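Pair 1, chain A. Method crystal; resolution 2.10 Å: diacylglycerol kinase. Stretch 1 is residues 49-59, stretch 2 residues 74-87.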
# COMPACT_ATOMS: atom_id res chain seq x y z
N GLU A 49 -5.83 -16.46 13.31
CA GLU A 49 -5.36 -15.34 14.12
C GLU A 49 -4.50 -14.40 13.30
O GLU A 49 -4.05 -14.74 12.19
CB GLU A 49 -4.55 -15.84 15.31
CG GLU A 49 -5.35 -16.66 16.30
CD GLU A 49 -4.65 -17.95 16.66
OE1 GLU A 49 -3.74 -18.35 15.91
OE2 GLU A 49 -5.01 -18.55 17.70
N GLN A 50 -4.30 -13.21 13.86
CA GLN A 50 -3.29 -12.29 13.40
C GLN A 50 -1.96 -13.02 13.19
O GLN A 50 -1.54 -13.82 14.03
CB GLN A 50 -3.11 -11.17 14.43
CG GLN A 50 -2.04 -10.15 14.08
CD GLN A 50 -1.78 -9.18 15.22
OE1 GLN A 50 -2.30 -9.34 16.33
NE2 GLN A 50 -0.96 -8.16 14.96
N GLY A 51 -1.31 -12.76 12.06
CA GLY A 51 -0.06 -13.43 11.74
C GLY A 51 -0.22 -14.59 10.77
O GLY A 51 0.74 -14.92 10.06
N ASP A 52 -1.40 -15.19 10.71
CA ASP A 52 -1.63 -16.34 9.82
C ASP A 52 -1.38 -16.04 8.34
O ASP A 52 -0.77 -16.83 7.63
CB ASP A 52 -3.04 -16.90 9.97
CG ASP A 52 -3.22 -17.71 11.25
OD1 ASP A 52 -2.22 -17.95 11.95
OD2 ASP A 52 -4.36 -18.13 11.53
N ALA A 53 -1.87 -14.90 7.87
CA ALA A 53 -1.69 -14.55 6.48
C ALA A 53 -0.19 -14.47 6.17
O ALA A 53 0.29 -15.02 5.19
CB ALA A 53 -2.42 -13.24 6.15
N THR A 54 0.56 -13.82 7.05
CA THR A 54 2.01 -13.75 6.91
C THR A 54 2.63 -15.15 6.86
O THR A 54 3.46 -15.42 6.00
CB THR A 54 2.65 -12.94 8.07
OG1 THR A 54 2.09 -11.62 8.11
CG2 THR A 54 4.16 -12.85 7.91
N LYS A 55 2.23 -16.02 7.78
CA LYS A 55 2.79 -17.37 7.80
C LYS A 55 2.41 -18.17 6.56
O LYS A 55 3.21 -18.95 6.07
CB LYS A 55 2.39 -18.15 9.05
CG LYS A 55 2.98 -17.59 10.32
CD LYS A 55 2.32 -18.18 11.54
CE LYS A 55 2.69 -17.38 12.79
NZ LYS A 55 2.12 -17.99 14.03
N TYR A 56 1.19 -17.99 6.05
CA TYR A 56 0.77 -18.75 4.88
C TYR A 56 1.57 -18.28 3.67
O TYR A 56 2.03 -19.09 2.86
CB TYR A 56 -0.72 -18.59 4.57
CG TYR A 56 -1.68 -19.08 5.62
CD1 TYR A 56 -1.31 -20.00 6.58
CD2 TYR A 56 -3.00 -18.61 5.63
CE1 TYR A 56 -2.23 -20.45 7.55
CE2 TYR A 56 -3.91 -19.05 6.57
CZ TYR A 56 -3.53 -19.97 7.53
OH TYR A 56 -4.45 -20.37 8.46
N CYS A 57 1.76 -16.96 3.57
CA CYS A 57 2.53 -16.41 2.46
C CYS A 57 3.92 -17.01 2.45
O CYS A 57 4.39 -17.46 1.41
CB CYS A 57 2.63 -14.88 2.53
SG CYS A 57 1.11 -14.04 2.00
N GLN A 58 4.55 -17.01 3.61
CA GLN A 58 5.92 -17.49 3.73
C GLN A 58 6.02 -18.99 3.47
O GLN A 58 6.98 -19.45 2.88
CB GLN A 58 6.52 -17.10 5.08
CG GLN A 58 6.83 -15.60 5.10
CD GLN A 58 7.32 -15.08 6.43
OE1 GLN A 58 7.18 -15.73 7.47
NE2 GLN A 58 7.88 -13.88 6.41
N GLU A 59 5.00 -19.75 3.85
CA GLU A 59 5.04 -21.18 3.60
C GLU A 59 4.80 -21.51 2.13
O GLU A 59 5.42 -22.42 1.59
CB GLU A 59 4.02 -21.91 4.46
CG GLU A 59 3.84 -23.34 4.07
CD GLU A 59 2.86 -24.06 4.98
OE1 GLU A 59 2.36 -23.41 5.93
OE2 GLU A 59 2.58 -25.25 4.73
N GLY A 74 -5.13 -4.43 6.81
CA GLY A 74 -4.31 -5.18 7.75
C GLY A 74 -3.85 -6.52 7.18
O GLY A 74 -2.67 -6.87 7.25
N THR A 75 -4.79 -7.28 6.62
CA THR A 75 -4.46 -8.57 6.02
C THR A 75 -3.52 -8.44 4.82
O THR A 75 -2.58 -9.21 4.68
CB THR A 75 -5.73 -9.35 5.62
OG1 THR A 75 -6.62 -9.41 6.74
CG2 THR A 75 -5.38 -10.78 5.20
N VAL A 76 -3.78 -7.46 3.96
CA VAL A 76 -2.92 -7.16 2.81
C VAL A 76 -1.50 -6.86 3.29
O VAL A 76 -0.52 -7.37 2.74
CB VAL A 76 -3.45 -5.92 2.01
CG1 VAL A 76 -2.38 -5.36 1.11
CG2 VAL A 76 -4.70 -6.27 1.20
N PHE A 77 -1.40 -6.01 4.30
CA PHE A 77 -0.13 -5.66 4.89
C PHE A 77 0.60 -6.87 5.47
O PHE A 77 1.83 -6.94 5.44
CB PHE A 77 -0.35 -4.59 5.97
CG PHE A 77 0.92 -4.09 6.60
CD1 PHE A 77 1.91 -3.48 5.84
CD2 PHE A 77 1.11 -4.19 7.98
CE1 PHE A 77 3.08 -3.00 6.43
CE2 PHE A 77 2.28 -3.71 8.57
CZ PHE A 77 3.26 -3.11 7.80
N GLU A 78 -0.15 -7.83 6.02
CA GLU A 78 0.49 -9.06 6.48
C GLU A 78 1.16 -9.75 5.32
O GLU A 78 2.24 -10.30 5.47
CB GLU A 78 -0.53 -10.01 7.13
CG GLU A 78 -0.83 -9.69 8.57
CD GLU A 78 -1.47 -10.88 9.29
OE1 GLU A 78 -1.16 -12.04 8.91
OE2 GLU A 78 -2.27 -10.66 10.21
N CYS A 79 0.49 -9.75 4.17
CA CYS A 79 1.04 -10.37 2.98
C CYS A 79 2.30 -9.65 2.49
O CYS A 79 3.30 -10.29 2.18
CB CYS A 79 -0.02 -10.46 1.87
SG CYS A 79 -1.38 -11.60 2.29
N THR A 80 2.23 -8.32 2.42
CA THR A 80 3.37 -7.50 1.97
C THR A 80 4.59 -7.83 2.78
O THR A 80 5.65 -8.13 2.25
CB THR A 80 3.14 -6.01 2.25
OG1 THR A 80 1.92 -5.59 1.64
CG2 THR A 80 4.32 -5.18 1.71
N ASN A 81 4.42 -7.75 4.09
CA ASN A 81 5.48 -8.09 5.02
C ASN A 81 5.91 -9.53 4.97
O ASN A 81 7.07 -9.84 5.21
CB ASN A 81 5.07 -7.71 6.44
CG ASN A 81 5.42 -6.30 6.75
OD1 ASN A 81 6.39 -6.04 7.48
ND2 ASN A 81 4.68 -5.36 6.17
N GLY A 82 4.97 -10.42 4.68
CA GLY A 82 5.29 -11.82 4.52
C GLY A 82 6.18 -12.05 3.31
O GLY A 82 7.18 -12.74 3.39
N LEU A 83 5.81 -11.45 2.19
CA LEU A 83 6.49 -11.75 0.93
C LEU A 83 7.74 -10.92 0.71
O LEU A 83 8.74 -11.42 0.17
CB LEU A 83 5.54 -11.52 -0.24
CG LEU A 83 4.73 -12.70 -0.77
CD1 LEU A 83 4.96 -13.95 0.04
CD2 LEU A 83 3.25 -12.35 -0.86
N ALA A 84 7.69 -9.65 1.10
CA ALA A 84 8.73 -8.71 0.67
C ALA A 84 10.16 -9.19 0.94
O ALA A 84 11.04 -9.05 0.09
CB ALA A 84 8.49 -7.32 1.25
N PRO A 85 10.42 -9.75 2.13
CA PRO A 85 11.83 -10.12 2.39
C PRO A 85 12.30 -11.43 1.75
O PRO A 85 13.47 -11.78 1.89
CB PRO A 85 11.91 -10.18 3.92
CG PRO A 85 10.51 -10.37 4.38
CD PRO A 85 9.59 -9.81 3.35
N LEU A 86 11.42 -12.12 1.03
CA LEU A 86 11.74 -13.42 0.47
C LEU A 86 12.45 -13.36 -0.87
O LEU A 86 12.23 -12.44 -1.66
CB LEU A 86 10.46 -14.25 0.30
CG LEU A 86 9.57 -14.39 1.55
CD1 LEU A 86 8.41 -15.37 1.30
CD2 LEU A 86 10.40 -14.80 2.76
N GLU A 87 13.30 -14.36 -1.13
CA GLU A 87 14.02 -14.46 -2.40
C GLU A 87 13.05 -14.79 -3.51
O GLU A 87 13.20 -14.34 -4.65
CB GLU A 87 15.11 -15.53 -2.36
CG GLU A 87 16.22 -15.21 -1.34
CD GLU A 87 16.88 -13.85 -1.58
OE1 GLU A 87 17.26 -13.57 -2.73
OE2 GLU A 87 17.00 -13.06 -0.61
O HOH W 1 -4.16 -13.19 9.63

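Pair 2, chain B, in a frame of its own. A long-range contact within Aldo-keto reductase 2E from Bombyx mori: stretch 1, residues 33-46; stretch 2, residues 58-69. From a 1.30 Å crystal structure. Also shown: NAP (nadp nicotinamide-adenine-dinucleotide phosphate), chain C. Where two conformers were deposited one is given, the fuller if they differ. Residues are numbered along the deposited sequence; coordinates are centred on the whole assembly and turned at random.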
# COMPACT_ATOMS: atom_id res chain seq x y z
N SER B 33 -9.55 12.11 -14.88
CA SER B 33 -8.27 12.41 -15.52
C SER B 33 -7.18 12.34 -14.47
O SER B 33 -7.44 12.54 -13.28
CB SER B 33 -8.26 13.79 -16.18
OG SER B 33 -7.78 14.78 -15.29
N ILE B 34 -5.95 12.12 -14.92
CA ILE B 34 -4.87 11.82 -14.00
C ILE B 34 -4.54 13.01 -13.08
O ILE B 34 -3.99 12.82 -11.98
CB ILE B 34 -3.63 11.33 -14.76
CG1 ILE B 34 -2.74 10.46 -13.86
CG2 ILE B 34 -2.87 12.49 -15.36
CD1 ILE B 34 -1.75 9.62 -14.66
N ASP B 35 -4.88 14.24 -13.47
CA ASP B 35 -4.63 15.40 -12.62
C ASP B 35 -5.36 15.27 -11.29
O ASP B 35 -4.98 15.90 -10.30
CB ASP B 35 -5.04 16.69 -13.33
CG ASP B 35 -4.62 17.94 -12.57
OD1 ASP B 35 -3.40 18.09 -12.31
OD2 ASP B 35 -5.49 18.76 -12.23
N GLU B 36 -6.43 14.46 -11.25
CA GLU B 36 -7.12 14.28 -9.97
C GLU B 36 -6.22 13.66 -8.91
O GLU B 36 -6.49 13.80 -7.72
CB GLU B 36 -8.36 13.41 -10.14
CG GLU B 36 -8.04 11.93 -10.44
CD GLU B 36 -9.27 11.03 -10.38
OE1 GLU B 36 -10.38 11.55 -10.09
OE2 GLU B 36 -9.12 9.81 -10.65
N VAL B 37 -5.15 12.99 -9.31
CA VAL B 37 -4.22 12.43 -8.34
C VAL B 37 -3.43 13.54 -7.68
O VAL B 37 -3.20 13.50 -6.48
CB VAL B 37 -3.27 11.41 -9.04
CG1 VAL B 37 -2.17 10.97 -8.09
CG2 VAL B 37 -4.07 10.20 -9.56
N ARG B 38 -2.99 14.55 -8.43
CA ARG B 38 -2.32 15.70 -7.85
C ARG B 38 -3.24 16.36 -6.83
O ARG B 38 -2.85 16.62 -5.69
CB ARG B 38 -1.93 16.71 -8.94
CG ARG B 38 -1.43 18.04 -8.39
CD ARG B 38 -1.45 19.17 -9.45
NE ARG B 38 -2.82 19.39 -9.91
CZ ARG B 38 -3.76 19.97 -9.18
NH1 ARG B 38 -3.47 20.49 -8.00
NH2 ARG B 38 -4.99 20.03 -9.64
N GLN B 39 -4.49 16.58 -7.22
CA GLN B 39 -5.44 17.21 -6.32
C GLN B 39 -5.71 16.35 -5.08
O GLN B 39 -5.81 16.88 -3.97
CB GLN B 39 -6.75 17.48 -7.08
CG GLN B 39 -7.77 18.30 -6.27
CD GLN B 39 -7.24 19.68 -5.93
OE1 GLN B 39 -6.89 20.45 -6.82
NE2 GLN B 39 -7.13 19.98 -4.64
N ALA B 40 -5.82 15.03 -5.27
CA ALA B 40 -6.07 14.13 -4.15
C ALA B 40 -4.92 14.15 -3.15
O ALA B 40 -5.13 14.16 -1.94
CB ALA B 40 -6.26 12.73 -4.65
N VAL B 41 -3.69 14.13 -3.65
CA VAL B 41 -2.51 14.22 -2.77
C VAL B 41 -2.54 15.50 -1.96
O VAL B 41 -2.31 15.49 -0.74
CB VAL B 41 -1.21 14.08 -3.58
CG1 VAL B 41 0.02 14.50 -2.77
CG2 VAL B 41 -1.07 12.64 -4.04
N TYR B 42 -2.82 16.61 -2.62
CA TYR B 42 -2.93 17.88 -1.92
C TYR B 42 -4.02 17.87 -0.85
O TYR B 42 -3.80 18.23 0.30
CB TYR B 42 -3.17 19.02 -2.91
CG TYR B 42 -3.10 20.37 -2.25
CD1 TYR B 42 -1.89 21.05 -2.17
CD2 TYR B 42 -4.22 20.94 -1.65
CE1 TYR B 42 -1.79 22.27 -1.54
CE2 TYR B 42 -4.13 22.16 -1.02
CZ TYR B 42 -2.92 22.83 -0.99
OH TYR B 42 -2.81 24.05 -0.36
N TRP B 43 -5.22 17.43 -1.23
CA TRP B 43 -6.32 17.36 -0.29
C TRP B 43 -6.00 16.45 0.91
O TRP B 43 -6.38 16.72 2.05
CB TRP B 43 -7.57 16.86 -0.98
CG TRP B 43 -8.35 17.90 -1.71
CD1 TRP B 43 -8.35 19.24 -1.47
CD2 TRP B 43 -9.29 17.67 -2.77
NE1 TRP B 43 -9.25 19.87 -2.31
CE2 TRP B 43 -9.83 18.93 -3.12
CE3 TRP B 43 -9.71 16.53 -3.47
CZ2 TRP B 43 -10.77 19.08 -4.14
CZ3 TRP B 43 -10.66 16.68 -4.48
CH2 TRP B 43 -11.17 17.94 -4.80
N ALA B 44 -5.35 15.32 0.63
CA ALA B 44 -5.00 14.38 1.69
C ALA B 44 -4.07 15.04 2.69
O ALA B 44 -4.30 14.99 3.89
CB ALA B 44 -4.38 13.12 1.11
N ILE B 45 -3.02 15.67 2.20
CA ILE B 45 -2.10 16.35 3.11
C ILE B 45 -2.82 17.45 3.90
O ILE B 45 -2.62 17.58 5.09
CB ILE B 45 -0.89 16.89 2.34
CG1 ILE B 45 -0.08 15.73 1.74
CG2 ILE B 45 -0.01 17.77 3.23
CD1 ILE B 45 0.99 16.14 0.74
N GLU B 46 -3.69 18.18 3.23
CA GLU B 46 -4.46 19.23 3.88
C GLU B 46 -5.33 18.64 4.99
O GLU B 46 -5.51 19.26 6.05
CB GLU B 46 -5.31 19.96 2.84
CG GLU B 46 -6.13 21.11 3.43
CD GLU B 46 -7.20 21.67 2.52
OE1 GLU B 46 -7.65 20.97 1.58
OE2 GLU B 46 -7.61 22.83 2.76
N TYR B 58 2.24 3.01 -11.91
CA TYR B 58 1.01 3.78 -11.96
C TYR B 58 1.08 4.94 -12.94
O TYR B 58 0.05 5.51 -13.29
CB TYR B 58 0.60 4.32 -10.58
CG TYR B 58 0.47 3.29 -9.49
CD1 TYR B 58 0.30 1.97 -9.77
CD2 TYR B 58 0.43 3.69 -8.15
CE1 TYR B 58 0.19 1.03 -8.75
CE2 TYR B 58 0.32 2.77 -7.13
CZ TYR B 58 0.21 1.44 -7.42
OH TYR B 58 0.11 0.52 -6.39
N GLN B 59 2.28 5.30 -13.33
CA GLN B 59 2.54 6.38 -14.28
C GLN B 59 1.97 7.70 -13.78
O GLN B 59 1.60 8.58 -14.56
CB GLN B 59 1.98 6.07 -15.68
CG GLN B 59 2.52 4.79 -16.29
CD GLN B 59 4.05 4.74 -16.40
OE1 GLN B 59 4.63 3.65 -16.31
NE2 GLN B 59 4.70 5.89 -16.62
N ASP B 60 1.90 7.86 -12.46
CA ASP B 60 1.39 9.10 -11.86
C ASP B 60 2.31 9.67 -10.80
O ASP B 60 1.89 10.52 -10.03
CB ASP B 60 -0.07 8.99 -11.36
CG ASP B 60 -0.26 8.01 -10.21
OD1 ASP B 60 0.71 7.50 -9.61
OD2 ASP B 60 -1.46 7.80 -9.88
N GLU B 61 3.57 9.24 -10.76
CA GLU B 61 4.52 9.85 -9.84
C GLU B 61 4.65 11.34 -10.07
O GLU B 61 4.88 12.12 -9.12
CB GLU B 61 5.89 9.14 -9.88
CG GLU B 61 5.90 7.78 -9.18
CD GLU B 61 7.10 6.94 -9.53
OE1 GLU B 61 7.51 6.97 -10.71
OE2 GLU B 61 7.60 6.24 -8.63
N GLU B 62 4.53 11.76 -11.34
CA GLU B 62 4.62 13.18 -11.62
C GLU B 62 3.50 13.95 -10.91
O GLU B 62 3.76 15.01 -10.31
CB GLU B 62 4.55 13.40 -13.14
CG GLU B 62 4.41 14.85 -13.60
CD GLU B 62 4.37 14.98 -15.12
OE1 GLU B 62 4.49 13.95 -15.83
OE2 GLU B 62 4.23 16.12 -15.62
N GLN B 63 2.28 13.43 -10.96
CA GLN B 63 1.14 14.06 -10.30
C GLN B 63 1.32 14.06 -8.78
O GLN B 63 1.02 15.04 -8.10
CB GLN B 63 -0.16 13.36 -10.66
CG GLN B 63 -0.70 13.68 -12.04
CD GLN B 63 0.21 13.23 -13.16
OE1 GLN B 63 0.77 12.14 -13.14
NE2 GLN B 63 0.38 14.10 -14.16
N VAL B 64 1.78 12.94 -8.23
CA VAL B 64 2.07 12.87 -6.81
C VAL B 64 3.10 13.93 -6.43
O VAL B 64 2.94 14.64 -5.44
CB VAL B 64 2.54 11.46 -6.42
CG1 VAL B 64 3.00 11.45 -4.99
CG2 VAL B 64 1.44 10.45 -6.64
N GLY B 65 4.15 14.06 -7.24
CA GLY B 65 5.14 15.07 -7.01
C GLY B 65 4.61 16.48 -7.09
O GLY B 65 5.02 17.34 -6.33
N GLN B 66 3.71 16.72 -8.04
CA GLN B 66 3.06 18.03 -8.16
C GLN B 66 2.26 18.36 -6.89
O GLN B 66 2.33 19.48 -6.41
CB GLN B 66 2.15 18.09 -9.41
CG GLN B 66 2.91 18.10 -10.72
CD GLN B 66 1.97 17.83 -11.91
OE1 GLN B 66 0.88 17.30 -11.77
NE2 GLN B 66 2.42 18.23 -13.10
N GLY B 67 1.50 17.40 -6.39
CA GLY B 67 0.70 17.60 -5.20
C GLY B 67 1.54 17.85 -3.97
O GLY B 67 1.26 18.75 -3.18
N ILE B 68 2.62 17.07 -3.81
CA ILE B 68 3.56 17.26 -2.72
C ILE B 68 4.18 18.65 -2.80
O ILE B 68 4.28 19.36 -1.80
CB ILE B 68 4.65 16.20 -2.72
CG1 ILE B 68 4.04 14.85 -2.33
CG2 ILE B 68 5.81 16.59 -1.82
CD1 ILE B 68 4.96 13.68 -2.51
N ALA B 69 4.61 19.03 -4.00
CA ALA B 69 5.29 20.31 -4.16
C ALA B 69 4.35 21.46 -3.80
O ALA B 69 4.75 22.44 -3.16
CB ALA B 69 5.81 20.47 -5.57
PA NAP C . -9.44 0.92 -2.67
O1A NAP C . -8.82 1.96 -1.83
O2A NAP C . -9.56 -0.47 -2.27
O5B NAP C . -10.82 1.36 -3.27
C5B NAP C . -10.98 2.60 -3.88
C4B NAP C . -12.41 2.89 -4.31
O4B NAP C . -13.23 3.12 -3.14
C3B NAP C . -12.61 4.05 -5.21
O3B NAP C . -13.62 3.69 -6.12
C2B NAP C . -13.02 5.10 -4.31
O2B NAP C . -13.78 6.13 -4.92
C1B NAP C . -13.84 4.38 -3.27
N9A NAP C . -13.87 4.95 -1.94
C8A NAP C . -12.82 5.48 -1.29
N7A NAP C . -13.13 5.81 -0.05
C5A NAP C . -14.45 5.49 0.13
C6A NAP C . -15.32 5.60 1.22
N6A NAP C . -14.98 6.16 2.45
N1A NAP C . -16.58 5.17 1.02
C2A NAP C . -16.96 4.64 -0.14
N3A NAP C . -16.14 4.50 -1.20
C4A NAP C . -14.88 4.92 -1.05
O3 NAP C . -8.62 0.97 -4.07
PN NAP C . -7.31 0.34 -4.72
O1N NAP C . -6.80 1.39 -5.63
O2N NAP C . -7.68 -0.99 -5.28
O5D NAP C . -6.28 0.06 -3.54
C5D NAP C . -5.78 1.11 -2.77
C4D NAP C . -4.31 1.46 -3.01
O4D NAP C . -3.46 0.39 -2.66
C3D NAP C . -3.95 1.74 -4.43
O3D NAP C . -4.46 2.97 -4.90
C2D NAP C . -2.51 1.63 -4.40
O2D NAP C . -1.93 2.75 -3.78
C1D NAP C . -2.34 0.39 -3.55
N1N NAP C . -2.27 -0.92 -4.22
C2N NAP C . -1.10 -1.58 -4.29
C3N NAP C . -1.05 -2.81 -4.90
C7N NAP C . 0.26 -3.49 -4.90
O7N NAP C . 1.16 -3.23 -4.07
N7N NAP C . 0.40 -4.53 -5.76
C4N NAP C . -2.18 -3.37 -5.52
C5N NAP C . -3.40 -2.68 -5.42
C6N NAP C . -3.39 -1.46 -4.76
P2B NAP C . -13.36 7.68 -4.82
O1X NAP C . -14.42 8.38 -5.69
O2X NAP C . -13.50 8.09 -3.42
O3X NAP C . -11.97 7.80 -5.37
O HOH W 2 -1.31 16.74 -13.32

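What separates the two contacts most sharply? Pair 1 ties its two stretches together with direct hydrogen bonds, whereas pair 2 has none across the contact. The difference centres on one matched position, Glu78(A) and Gln63(B). The carboxylate of Glu78(A) reaches the start of the neighbouring helix, where backbone amides have no preceding turn to bond to: Gly51(A) N donates to Glu78(A) OE2 at 3.0 Å, and Thr54(A) N donates to Glu78(A) OE1 at 3.1 Å. In pair 2 the side chain of Gln63(B) folds differently, with chi2 at p rather than t, and its CG lies 3.4 Å from Ile34(B) O. A water makes the polar link instead: water 2 donates to Asp35(B) OD1 and to Gln66(B) OE1, both at 2.7 Å, and accepts from Gln63(B) NE2 at 3.2 Å.

What geometry do they share? In each pair two helices run in broadly the same direction, crossing at -37°, with axes 7.7 Å apart at closest approach in pair 1 and 7.4 Å in pair 2. Fourteen central residues superpose with an RMSD of 0.7 Å. The buried areas are also similar, 515 Å² and 548 Å². The backbones come close at equivalent places: the CA atoms of Thr54(A) and Gly82(A) are 4.5 Å apart, those of Arg38(B) and Gly67(B) 4.4 Å.

Why does glycine suit the close approach in both? Gly82(A) and Gly67(B) match, and a CB on either would point toward the other helix. At Gly82(A) it would sit tightly, 3.2 Å from Cys57(A) CB; at Gly67(B) it would clash, 2.8 Å from Arg38(B) O and 2.9 Å from Val41(B) CB. The residues facing the glycines differ in character. Thr54(A) OG1 donates to Glu78(A) O at 3.0 Å, while its CG2 rests 3.7 Å from Gly82(A) CA. Arg38(B) instead lays its aliphatic part over the neighbouring helix, CG 3.6 Å from Gly67(B) N, and its NE forms a salt bridge with Asp35(B) OD1, 2.8 Å away in its own stretch. Its CA also makes a CA-H...O contact with Gln63(B) O at 3.4 Å.

How is the apolar layer filled? Pair 1 uses Ala53(A), Cys57(A) and Cys79(A) where pair 2 has Val37(B), Val41(B) and Val64(B). The sulfurs of Cys57(A) and Cys79(A) are 3.5 Å apart, too far for a disulfide, and Leu83(A) CD1 reaches within 3.5 Å of Cys57(A) CB. The valines mesh through their methyls: Val37(B) CG1 lies 3.9 Å from Val64(B) CG2, and Val41(B) CG1 is 4.1 Å from Ile68(B) CG1. One step on, Gln58(A) NE2 gives a weak hydrogen bond to Gly82(A) O at 3.3 Å, while the matched Tyr42(B) merely brings its ring edge up to the equivalent carbonyl, CD1 4.0 Å from Gly67(B) O.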